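PDB 4M85: N-acetyltransferase from Staphylococcus aureus subsp. aureus, which probably transfers an acetyl group from acetyl-coenzyme A to an acceptor amine, as many enzymes of the GNAT family do. Local coordinates for residues A[145-153]-A[175-185]; A[43-54]-A[84-93]. All coordinates share one frame; numbering follows the deposited sequence.

Interaction 1 (A[145-153]-A[175-185]); sequences VKWSLNCDI and LYKHMYHHLIV
L149 and L183 face each other as a hydrogen-bonded pair in the antiparallel ladder of strands 147-152 and 178-184, part of the C-terminal half of the GNAT-fold sheet. L149 N gives its hydrogen to L183 O at 3.0 Å, and L183 N returns one to L149 O at 2.8 Å. The tight part lies on the face that carries these leucines and C151. L149 holds CG between its backbone N and carbonyl carbon (chi1 64°), swinging CD1 across the ladder to 3.7 Å from L183 CD1. Buried apolar side chains suit this face, which helix 156-164 covers: Y162 packs on L149, C151 and L183, and A158 meets the small C151.

The middle of the other face, at S148, N150 and H182, is polar, with I184 and Y180 toward its ends. H182, with its ring set anti to the backbone N (chi1 -168°), leans toward strand 147-152 and donates from ND1 to N150 OD1 at 2.7 Å; amide and ring planes stand 48° apart. H182 NE2 and S148 OG both bond to the carboxylate of E113, while N150 ND2 reaches Y115 OH and E108 O, so each polar end has a partner.

Toward I153 the contact is wetter and more open to solvent, though I153 N still bonds M179 O at 3.2 Å. H181 gives a flat surface: I153 CG2 sits 3.6 Å from the ring centroid, close to the normal. H181 ND1 hydrogen-bonds to Q172 OE1, and a water at the ring edge joins H181 NE2, at 2.8 Å, to I153 O, at 2.7 Å.

Interaction 2 (A[43-54]-A[84-93]); sequences AIEKSCVDATYR and YEKAWELLDL
This mainly apolar contact of the GNAT fold joins the end of helix 37-49 and the loop after it to the end of helix 81-86 and the 3-10 turn and loop after that. W88 is wedged at its middle. Its six-membered ring turns an edge to the face of Y53 in a T-shaped pair, planes at 61° and centroids 4.9 Å apart, and W88 CZ3 lies 3.6 Å from S47 CB. The small A43 and S47 give the broad indole room beside the helix. L91 lays CD1 over one face of the indole and brings CD2 to 3.6 Å from K46 O.

At the outer end, the extended K46 hydrogen-bonds from NZ to D92 O at 2.7 Å, nearly along the carbonyl axis, and forms a salt bridge to D42. D50 and D92 share a water.

Around E85, buried yet polar, T102 OG1 and L104 N hold OE2 while OE1 accepts twice. A chi1 of -178° carries the Y53 ring alongside E85, where OH donates to OE1 on its syn side at 2.7 Å. R54, whose NH1 also pairs with E81 and bonds Y76 OH, makes a hydrogen-bonded salt bridge from NE to E85 OE1 at 2.8 Å, from above the carboxylate plane.

In the fold
Interaction 2 closes along the chain before interaction 1 begins, and the two lie on opposite sides of the chain's centre, their own centres 23 Å apart. Their nearest atoms are still about 6 Å from each other, without touching. Interaction 1 is a strand pair within the sheet, whereas interaction 2 joins helices and loops at the other side of the molecule. V106 meets both: its N bonds to Y176 OH, in the turn of 175-185, and its O takes a weak hydrogen bond from R54 NH2. Strand 147-152 runs parallel to 114-121; in GNAT enzymes acetyl-CoA typically binds where these central strands splay apart, so interaction 1 probably borders that site.

Interaction 1 (A[145-153]-A[175-185])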
loop_
_atom_site.group_PDB
_atom_site.type_symbol
_atom_site.label_atom_id
_atom_site.label_comp_id
_atom_site.label_asym_id
_atom_site.label_seq_id
_atom_site.Cartn_x
_atom_site.Cartn_y
_atom_site.Cartn_z
ATOM N N VAL A 145 -0.397 13.220 14.195
ATOM C CA VAL A 145 0.784 12.747 13.455
ATOM C C VAL A 145 0.967 13.469 12.129
ATOM O O VAL A 145 0.045 14.108 11.610
ATOM C CB VAL A 145 0.783 11.213 13.207
ATOM C CG1 VAL A 145 0.844 10.442 14.517
ATOM C CG2 VAL A 145 -0.436 10.765 12.405
ATOM N N LYS A 146 2.174 13.355 11.593
ATOM C CA LYS A 146 2.476 13.796 10.239
ATOM C C LYS A 146 2.349 12.608 9.305
ATOM O O LYS A 146 3.111 11.643 9.413
ATOM C CB LYS A 146 3.889 14.381 10.155
ATOM C CG LYS A 146 4.315 14.736 8.735
ATOM C CD LYS A 146 5.212 15.974 8.677
ATOM C CE LYS A 146 6.617 15.738 9.209
ATOM N NZ LYS A 146 7.290 14.643 8.476
ATOM N N TRP A 147 1.375 12.682 8.397
ATOM C CA TRP A 147 1.187 11.661 7.387
ATOM C C TRP A 147 2.000 12.004 6.156
ATOM O O TRP A 147 2.188 13.182 5.805
ATOM C CB TRP A 147 -0.291 11.516 7.040
ATOM C CG TRP A 147 -1.165 11.179 8.197
ATOM C CD1 TRP A 147 -1.735 12.050 9.050
ATOM C CD2 TRP A 147 -1.610 9.879 8.601
ATOM N NE1 TRP A 147 -2.478 11.398 9.979
ATOM C CE2 TRP A 147 -2.432 10.058 9.725
ATOM C CE3 TRP A 147 -1.397 8.587 8.120
ATOM C CZ2 TRP A 147 -3.032 9.002 10.387
ATOM C CZ3 TRP A 147 -1.988 7.535 8.779
ATOM C CH2 TRP A 147 -2.792 7.746 9.917
ATOM N N SER A 148 2.534 10.985 5.513
ATOM C CA SER A 148 3.236 11.177 4.250
ATOM C C SER A 148 2.820 10.173 3.174
ATOM O O SER A 148 2.266 9.119 3.469
ATOM C CB SER A 148 4.752 11.114 4.460
ATOM O OG SER A 148 5.194 9.807 4.728
ATOM N N LEU A 149 3.092 10.531 1.920
ATOM C CA LEU A 149 2.904 9.631 0.801
ATOM C C LEU A 149 3.770 10.034 -0.369
ATOM O O LEU A 149 4.327 11.139 -0.397
ATOM C CB LEU A 149 1.436 9.510 0.395
ATOM C CG LEU A 149 0.657 10.691 -0.144
ATOM C CD1 LEU A 149 1.084 11.043 -1.569
ATOM C CD2 LEU A 149 -0.842 10.386 -0.097
ATOM N N ASN A 150 3.886 9.114 -1.314
ATOM C CA ASN A 150 4.683 9.305 -2.510
ATOM C C ASN A 150 3.845 9.182 -3.778
ATOM O O ASN A 150 3.309 8.133 -4.075
ATOM C CB ASN A 150 5.804 8.278 -2.509
ATOM C CG ASN A 150 6.883 8.600 -1.496
ATOM O OD1 ASN A 150 7.289 9.754 -1.351
ATOM N ND2 ASN A 150 7.377 7.576 -0.805
ATOM N N CYS A 151 3.735 10.270 -4.527
ATOM C CA CYS A 151 2.824 10.345 -5.683
ATOM C C CYS A 151 3.628 10.348 -6.970
ATOM O O CYS A 151 4.420 11.255 -7.208
ATOM C CB CYS A 151 2.010 11.640 -5.606
ATOM S SG CYS A 151 0.771 11.879 -6.911
ATOM N N ASP A 152 3.392 9.364 -7.815
ATOM C CA ASP A 152 3.961 9.345 -9.171
ATOM C C ASP A 152 3.855 10.738 -9.824
ATOM O O ASP A 152 2.773 11.288 -9.960
ATOM C CB ASP A 152 3.235 8.294 -10.023
ATOM C CG ASP A 152 3.669 8.310 -11.524
ATOM O OD1 ASP A 152 4.767 8.811 -11.865
ATOM O OD2 ASP A 152 2.877 7.824 -12.356
ATOM N N ILE A 153 4.997 11.289 -10.244
ATOM C CA ILE A 153 5.037 12.619 -10.840
ATOM C C ILE A 153 4.226 12.713 -12.137
ATOM O O ILE A 153 3.887 13.812 -12.575
ATOM C CB ILE A 153 6.483 13.131 -11.076
ATOM C CG1 ILE A 153 7.196 12.335 -12.172
ATOM C CG2 ILE A 153 7.293 13.099 -9.781
ATOM C CD1 ILE A 153 8.340 13.123 -12.759
ATOM N N LEU A 175 12.347 5.928 -6.839
ATOM C CA LEU A 175 12.097 4.595 -6.330
ATOM C C LEU A 175 11.944 3.670 -7.504
ATOM O O LEU A 175 11.049 3.866 -8.328
ATOM C CB LEU A 175 10.800 4.578 -5.500
ATOM C CG LEU A 175 10.800 5.391 -4.208
ATOM C CD1 LEU A 175 9.437 5.276 -3.529
ATOM C CD2 LEU A 175 11.870 4.893 -3.272
ATOM N N TYR A 176 12.821 2.665 -7.578
ATOM C CA TYR A 176 12.815 1.676 -8.651
ATOM C C TYR A 176 12.668 2.315 -10.036
ATOM O O TYR A 176 11.796 1.955 -10.804
ATOM C CB TYR A 176 11.731 0.630 -8.359
ATOM C CG TYR A 176 11.806 0.168 -6.909
ATOM C CD1 TYR A 176 12.762 -0.754 -6.509
ATOM C CD2 TYR A 176 10.966 0.697 -5.944
ATOM C CE1 TYR A 176 12.858 -1.174 -5.198
ATOM C CE2 TYR A 176 11.057 0.299 -4.622
ATOM C CZ TYR A 176 12.001 -0.639 -4.257
ATOM O OH TYR A 176 12.113 -1.037 -2.958
ATOM N N LYS A 177 13.526 3.288 -10.321
ATOM C CA LYS A 177 13.600 3.936 -11.635
ATOM C C LYS A 177 12.361 4.755 -12.023
ATOM O O LYS A 177 12.166 5.025 -13.213
ATOM C CB LYS A 177 13.890 2.914 -12.770
ATOM C CG LYS A 177 15.001 1.890 -12.497
ATOM C CD LYS A 177 16.373 2.527 -12.276
ATOM C CE LYS A 177 17.125 2.730 -13.586
ATOM N NZ LYS A 177 18.061 3.895 -13.500
ATOM N N HIS A 178 11.516 5.121 -11.057
ATOM C CA HIS A 178 10.447 6.088 -11.319
ATOM C C HIS A 178 10.504 7.176 -10.264
ATOM O O HIS A 178 10.898 6.927 -9.112
ATOM C CB HIS A 178 9.056 5.434 -11.355
ATOM C CG HIS A 178 8.871 4.455 -12.476
ATOM N ND1 HIS A 178 8.308 3.207 -12.296
ATOM C CD2 HIS A 178 9.189 4.532 -13.793
ATOM C CE1 HIS A 178 8.284 2.559 -13.448
ATOM N NE2 HIS A 178 8.813 3.341 -14.373
ATOM N N MET A 179 10.143 8.387 -10.669
ATOM C CA MET A 179 10.182 9.546 -9.792
ATOM C C MET A 179 8.813 9.803 -9.123
ATOM O O MET A 179 7.741 9.670 -9.744
ATOM C CB MET A 179 10.612 10.782 -10.597
ATOM C CG MET A 179 11.421 11.801 -9.820
ATOM S SD MET A 179 12.977 11.196 -9.085
ATOM C CE MET A 179 13.639 10.303 -10.459
ATOM N N TYR A 180 8.862 10.175 -7.853
ATOM C CA TYR A 180 7.666 10.429 -7.068
ATOM C C TYR A 180 7.754 11.764 -6.316
ATOM O O TYR A 180 8.816 12.147 -5.823
ATOM C CB TYR A 180 7.482 9.322 -6.032
ATOM C CG TYR A 180 7.254 7.950 -6.622
ATOM C CD1 TYR A 180 8.316 7.168 -7.040
ATOM C CD2 TYR A 180 5.973 7.442 -6.763
ATOM C CE1 TYR A 180 8.101 5.914 -7.566
ATOM C CE2 TYR A 180 5.749 6.197 -7.287
ATOM C CZ TYR A 180 6.816 5.440 -7.697
ATOM O OH TYR A 180 6.603 4.196 -8.244
ATOM N N HIS A 181 6.617 12.426 -6.164
ATOM C CA HIS A 181 6.514 13.589 -5.278
ATOM C C HIS A 181 6.332 13.097 -3.853
ATOM O O HIS A 181 5.349 12.414 -3.561
ATOM C CB HIS A 181 5.294 14.429 -5.634
ATOM C CG HIS A 181 5.354 15.068 -6.986
ATOM N ND1 HIS A 181 6.246 16.073 -7.296
ATOM C CD2 HIS A 181 4.558 14.923 -8.075
ATOM C CE1 HIS A 181 6.029 16.481 -8.535
ATOM N NE2 HIS A 181 5.008 15.803 -9.027
ATOM N N HIS A 182 7.255 13.448 -2.963
ATOM C CA HIS A 182 7.073 13.165 -1.543
ATOM C C HIS A 182 6.191 14.269 -0.970
ATOM O O HIS A 182 6.518 15.456 -1.083
ATOM C CB HIS A 182 8.415 13.084 -0.819
ATOM C CG HIS A 182 8.314 12.513 0.559
ATOM N ND1 HIS A 182 8.161 11.161 0.796
ATOM C CD2 HIS A 182 8.293 13.112 1.770
ATOM C CE1 HIS A 182 8.081 10.953 2.094
ATOM N NE2 HIS A 182 8.158 12.120 2.707
ATOM N N LEU A 183 5.068 13.879 -0.385
ATOM C CA LEU A 183 4.051 14.802 0.128
ATOM C C LEU A 183 3.785 14.552 1.610
ATOM O O LEU A 183 3.816 13.414 2.061
ATOM C CB LEU A 183 2.740 14.604 -0.637
ATOM C CG LEU A 183 2.805 14.746 -2.161
ATOM C CD1 LEU A 183 1.452 14.530 -2.815
ATOM C CD2 LEU A 183 3.328 16.117 -2.510
ATOM N N ILE A 184 3.505 15.621 2.357
ATOM C CA ILE A 184 3.178 15.520 3.781
ATOM C C ILE A 184 1.975 16.359 4.185
ATOM O O ILE A 184 1.702 17.407 3.577
ATOM C CB ILE A 184 4.361 15.949 4.649
ATOM C CG1 ILE A 184 4.838 17.356 4.235
ATOM C CG2 ILE A 184 5.491 14.950 4.495
ATOM C CD1 ILE A 184 5.356 18.195 5.382
ATOM N N VAL A 185 1.291 15.930 5.247
ATOM C CA VAL A 185 0.219 16.718 5.847
ATOM C C VAL A 185 0.288 16.653 7.375
ATOM O O VAL A 185 0.684 15.622 7.926
ATOM C CB VAL A 185 -1.165 16.284 5.342
ATOM C CG1 VAL A 185 -1.428 14.831 5.646
ATOM C CG2 VAL A 185 -2.263 17.144 5.964
HETATM O O HOH W 1 4.442 16.356 -11.702
#

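Interaction 2 (A[43-54]-A[84-93])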
loop_
_atom_site.group_PDB
_atom_site.type_symbol
_atom_site.label_atom_id
_atom_site.label_comp_id
_atom_site.label_asym_id
_atom_site.label_seq_id
_atom_site.Cartn_x
_atom_site.Cartn_y
_atom_site.Cartn_z
ATOM N N ALA A 43 2.405 -15.352 -1.831
ATOM C CA ALA A 43 3.342 -14.685 -0.931
ATOM C C ALA A 43 2.760 -13.417 -0.283
ATOM O O ALA A 43 2.947 -13.201 0.925
ATOM C CB ALA A 43 4.630 -14.375 -1.642
ATOM N N ILE A 44 2.107 -12.567 -1.086
ATOM C CA ILE A 44 1.535 -11.319 -0.568
ATOM C C ILE A 44 0.418 -11.645 0.405
ATOM O O ILE A 44 0.311 -11.019 1.443
ATOM C CB ILE A 44 1.014 -10.385 -1.706
ATOM C CG1 ILE A 44 2.144 -9.943 -2.622
ATOM C CG2 ILE A 44 0.361 -9.133 -1.171
ATOM C CD1 ILE A 44 1.692 -9.614 -4.043
ATOM N N GLU A 45 -0.404 -12.637 0.076
ATOM C CA GLU A 45 -1.463 -13.086 0.942
ATOM C C GLU A 45 -0.900 -13.465 2.316
ATOM O O GLU A 45 -1.452 -13.100 3.348
ATOM C CB GLU A 45 -2.162 -14.316 0.358
ATOM C CG GLU A 45 -3.000 -14.070 -0.895
ATOM C CD GLU A 45 -3.309 -15.353 -1.648
ATOM O OE1 GLU A 45 -3.069 -16.430 -1.082
ATOM O OE2 GLU A 45 -3.773 -15.301 -2.823
ATOM N N LYS A 46 0.196 -14.210 2.318
ATOM C CA LYS A 46 0.802 -14.615 3.584
ATOM C C LYS A 46 1.371 -13.408 4.313
ATOM O O LYS A 46 1.333 -13.368 5.546
ATOM C CB LYS A 46 1.903 -15.665 3.345
ATOM C CG LYS A 46 1.367 -17.042 3.023
ATOM C CD LYS A 46 2.467 -17.955 2.478
ATOM C CE LYS A 46 2.019 -19.407 2.451
ATOM N NZ LYS A 46 2.774 -20.179 1.434
ATOM N N SER A 47 1.903 -12.441 3.544
ATOM C CA SER A 47 2.465 -11.203 4.090
ATOM C C SER A 47 1.440 -10.412 4.917
ATOM O O SER A 47 1.833 -9.604 5.761
ATOM C CB SER A 47 3.055 -10.307 3.001
ATOM O OG SER A 47 2.091 -9.539 2.280
ATOM N N CYS A 48 0.154 -10.646 4.647
ATOM C CA CYS A 48 -0.946 -9.918 5.292
ATOM C C CYS A 48 -1.296 -10.466 6.665
ATOM O O CYS A 48 -1.844 -9.718 7.455
ATOM C CB CYS A 48 -2.227 -9.953 4.418
ATOM S SG CYS A 48 -2.143 -9.053 2.843
ATOM N N VAL A 49 -1.001 -11.747 6.943
ATOM C CA VAL A 49 -1.428 -12.408 8.188
ATOM C C VAL A 49 -0.316 -13.106 8.977
ATOM O O VAL A 49 -0.372 -13.116 10.185
ATOM C CB VAL A 49 -2.613 -13.419 7.977
ATOM C CG1 VAL A 49 -3.898 -12.696 7.625
ATOM C CG2 VAL A 49 -2.307 -14.478 6.939
ATOM N N ASP A 50 0.730 -13.621 8.319
ATOM C CA ASP A 50 1.666 -14.534 8.979
ATOM C C ASP A 50 2.830 -13.850 9.696
ATOM O O ASP A 50 3.531 -14.477 10.500
ATOM C CB ASP A 50 2.176 -15.575 7.955
ATOM C CG ASP A 50 1.067 -16.509 7.493
ATOM O OD1 ASP A 50 0.065 -16.619 8.228
ATOM O OD2 ASP A 50 1.169 -17.142 6.424
ATOM N N ALA A 51 3.023 -12.565 9.418
ATOM C CA ALA A 51 4.062 -11.773 10.042
ATOM C C ALA A 51 3.688 -10.321 9.786
ATOM O O ALA A 51 2.859 -10.049 8.925
ATOM C CB ALA A 51 5.413 -12.092 9.425
ATOM N N THR A 52 4.323 -9.394 10.478
ATOM C CA THR A 52 3.988 -7.984 10.330
ATOM C C THR A 52 4.838 -7.311 9.273
ATOM O O THR A 52 5.749 -6.521 9.576
ATOM C CB THR A 52 4.034 -7.252 11.682
ATOM O OG1 THR A 52 3.296 -8.026 12.619
ATOM C CG2 THR A 52 3.375 -5.873 11.601
ATOM N N TYR A 53 4.510 -7.658 8.028
ATOM C CA TYR A 53 5.094 -7.092 6.843
ATOM C C TYR A 53 4.422 -5.720 6.634
ATOM O O TYR A 53 3.466 -5.382 7.333
ATOM C CB TYR A 53 4.911 -8.051 5.628
ATOM C CG TYR A 53 5.556 -7.506 4.399
ATOM C CD1 TYR A 53 6.900 -7.245 4.381
ATOM C CD2 TYR A 53 4.812 -7.193 3.271
ATOM C CE1 TYR A 53 7.503 -6.687 3.279
ATOM C CE2 TYR A 53 5.406 -6.647 2.148
ATOM C CZ TYR A 53 6.759 -6.384 2.161
ATOM O OH TYR A 53 7.394 -5.803 1.080
ATOM N N ARG A 54 4.974 -4.914 5.742
ATOM C CA ARG A 54 4.333 -3.654 5.301
ATOM C C ARG A 54 2.815 -3.797 5.121
ATOM O O ARG A 54 2.007 -2.980 5.634
ATOM C CB ARG A 54 4.930 -3.235 3.962
ATOM C CG ARG A 54 6.312 -2.601 4.015
ATOM C CD ARG A 54 6.851 -2.495 2.608
ATOM N NE ARG A 54 8.266 -2.132 2.537
ATOM C CZ ARG A 54 8.743 -0.889 2.443
ATOM N NH1 ARG A 54 7.933 0.169 2.419
ATOM N NH2 ARG A 54 10.050 -0.705 2.340
ATOM N N TYR A 84 9.326 -3.635 9.233
ATOM C CA TYR A 84 8.202 -4.276 8.535
ATOM C C TYR A 84 8.661 -5.044 7.279
ATOM O O TYR A 84 8.253 -6.199 7.048
ATOM C CB TYR A 84 7.124 -3.233 8.192
ATOM C CG TYR A 84 6.532 -2.539 9.406
ATOM C CD1 TYR A 84 6.281 -3.237 10.575
ATOM C CD2 TYR A 84 6.234 -1.177 9.378
ATOM C CE1 TYR A 84 5.735 -2.612 11.678
ATOM C CE2 TYR A 84 5.692 -0.540 10.481
ATOM C CZ TYR A 84 5.446 -1.261 11.623
ATOM O OH TYR A 84 4.918 -0.632 12.743
ATOM N N GLU A 85 9.495 -4.396 6.477
ATOM C CA GLU A 85 10.022 -4.987 5.238
ATOM C C GLU A 85 10.790 -6.290 5.482
ATOM O O GLU A 85 10.660 -7.244 4.748
ATOM C CB GLU A 85 10.942 -3.975 4.534
ATOM C CG GLU A 85 11.671 -4.500 3.294
ATOM C CD GLU A 85 10.722 -4.920 2.188
ATOM O OE1 GLU A 85 9.533 -4.574 2.279
ATOM O OE2 GLU A 85 11.175 -5.593 1.234
ATOM N N LYS A 86 11.621 -6.299 6.522
ATOM C CA LYS A 86 12.419 -7.485 6.864
ATOM C C LYS A 86 11.533 -8.666 7.239
ATOM O O LYS A 86 11.903 -9.824 7.024
ATOM C CB LYS A 86 13.394 -7.148 7.991
ATOM C CG LYS A 86 14.453 -8.194 8.249
ATOM C CD LYS A 86 15.516 -7.622 9.175
ATOM C CE LYS A 86 16.523 -8.669 9.650
ATOM N NZ LYS A 86 17.096 -9.437 8.510
ATOM N N ALA A 87 10.336 -8.397 7.750
ATOM C CA ALA A 87 9.433 -9.470 8.163
ATOM C C ALA A 87 8.999 -10.393 7.013
ATOM O O ALA A 87 8.549 -11.509 7.264
ATOM C CB ALA A 87 8.208 -8.907 8.888
ATOM N N TRP A 88 9.170 -9.940 5.768
ATOM C CA TRP A 88 8.993 -10.785 4.608
ATOM C C TRP A 88 9.721 -12.137 4.754
ATOM O O TRP A 88 9.225 -13.176 4.300
ATOM C CB TRP A 88 9.475 -10.061 3.368
ATOM C CG TRP A 88 9.182 -10.760 2.086
ATOM C CD1 TRP A 88 10.031 -11.553 1.366
ATOM C CD2 TRP A 88 7.972 -10.682 1.330
ATOM N NE1 TRP A 88 9.413 -11.987 0.213
ATOM C CE2 TRP A 88 8.149 -11.470 0.168
ATOM C CE3 TRP A 88 6.757 -10.025 1.515
ATOM C CZ2 TRP A 88 7.147 -11.617 -0.790
ATOM C CZ3 TRP A 88 5.773 -10.176 0.574
ATOM C CH2 TRP A 88 5.971 -10.977 -0.567
ATOM N N GLU A 89 10.879 -12.105 5.413
ATOM C CA GLU A 89 11.688 -13.291 5.625
ATOM C C GLU A 89 11.077 -14.363 6.546
ATOM O O GLU A 89 11.517 -15.520 6.545
ATOM C CB GLU A 89 13.052 -12.858 6.131
ATOM C CG GLU A 89 13.784 -11.966 5.143
ATOM C CD GLU A 89 15.237 -11.741 5.521
ATOM O OE1 GLU A 89 15.511 -11.550 6.745
ATOM O OE2 GLU A 89 16.088 -11.774 4.586
ATOM N N LEU A 90 10.047 -13.998 7.310
ATOM C CA LEU A 90 9.355 -14.940 8.190
ATOM C C LEU A 90 8.196 -15.666 7.514
ATOM O O LEU A 90 7.492 -16.438 8.167
ATOM C CB LEU A 90 8.843 -14.211 9.443
ATOM C CG LEU A 90 9.933 -13.373 10.164
ATOM C CD1 LEU A 90 9.386 -12.598 11.349
ATOM C CD2 LEU A 90 11.059 -14.291 10.598
ATOM N N LEU A 91 7.975 -15.425 6.219
ATOM C CA LEU A 91 6.857 -16.061 5.502
ATOM C C LEU A 91 7.260 -17.445 5.004
ATOM O O LEU A 91 8.447 -17.714 4.807
ATOM C CB LEU A 91 6.405 -15.182 4.312
ATOM C CG LEU A 91 6.016 -13.749 4.663
ATOM C CD1 LEU A 91 5.615 -12.922 3.440
ATOM C CD2 LEU A 91 4.904 -13.769 5.718
ATOM N N ASP A 92 6.267 -18.311 4.802
ATOM C CA ASP A 92 6.494 -19.670 4.320
ATOM C C ASP A 92 6.414 -19.665 2.795
ATOM O O ASP A 92 5.325 -19.809 2.228
ATOM C CB ASP A 92 5.449 -20.647 4.876
ATOM C CG ASP A 92 5.293 -20.554 6.378
ATOM O OD1 ASP A 92 6.318 -20.538 7.110
ATOM O OD2 ASP A 92 4.128 -20.518 6.831
ATOM N N LEU A 93 7.576 -19.524 2.158
ATOM C CA LEU A 93 7.695 -19.225 0.743
ATOM C C LEU A 93 8.596 -20.229 0.023
ATOM O O LEU A 93 9.565 -20.720 0.595
ATOM C CB LEU A 93 8.270 -17.830 0.551
ATOM C CG LEU A 93 7.442 -16.675 1.137
ATOM C CD1 LEU A 93 8.135 -15.363 0.821
ATOM C CD2 LEU A 93 6.012 -16.689 0.596
HETATM O O HOH W 2 3.491 -17.859 5.775
#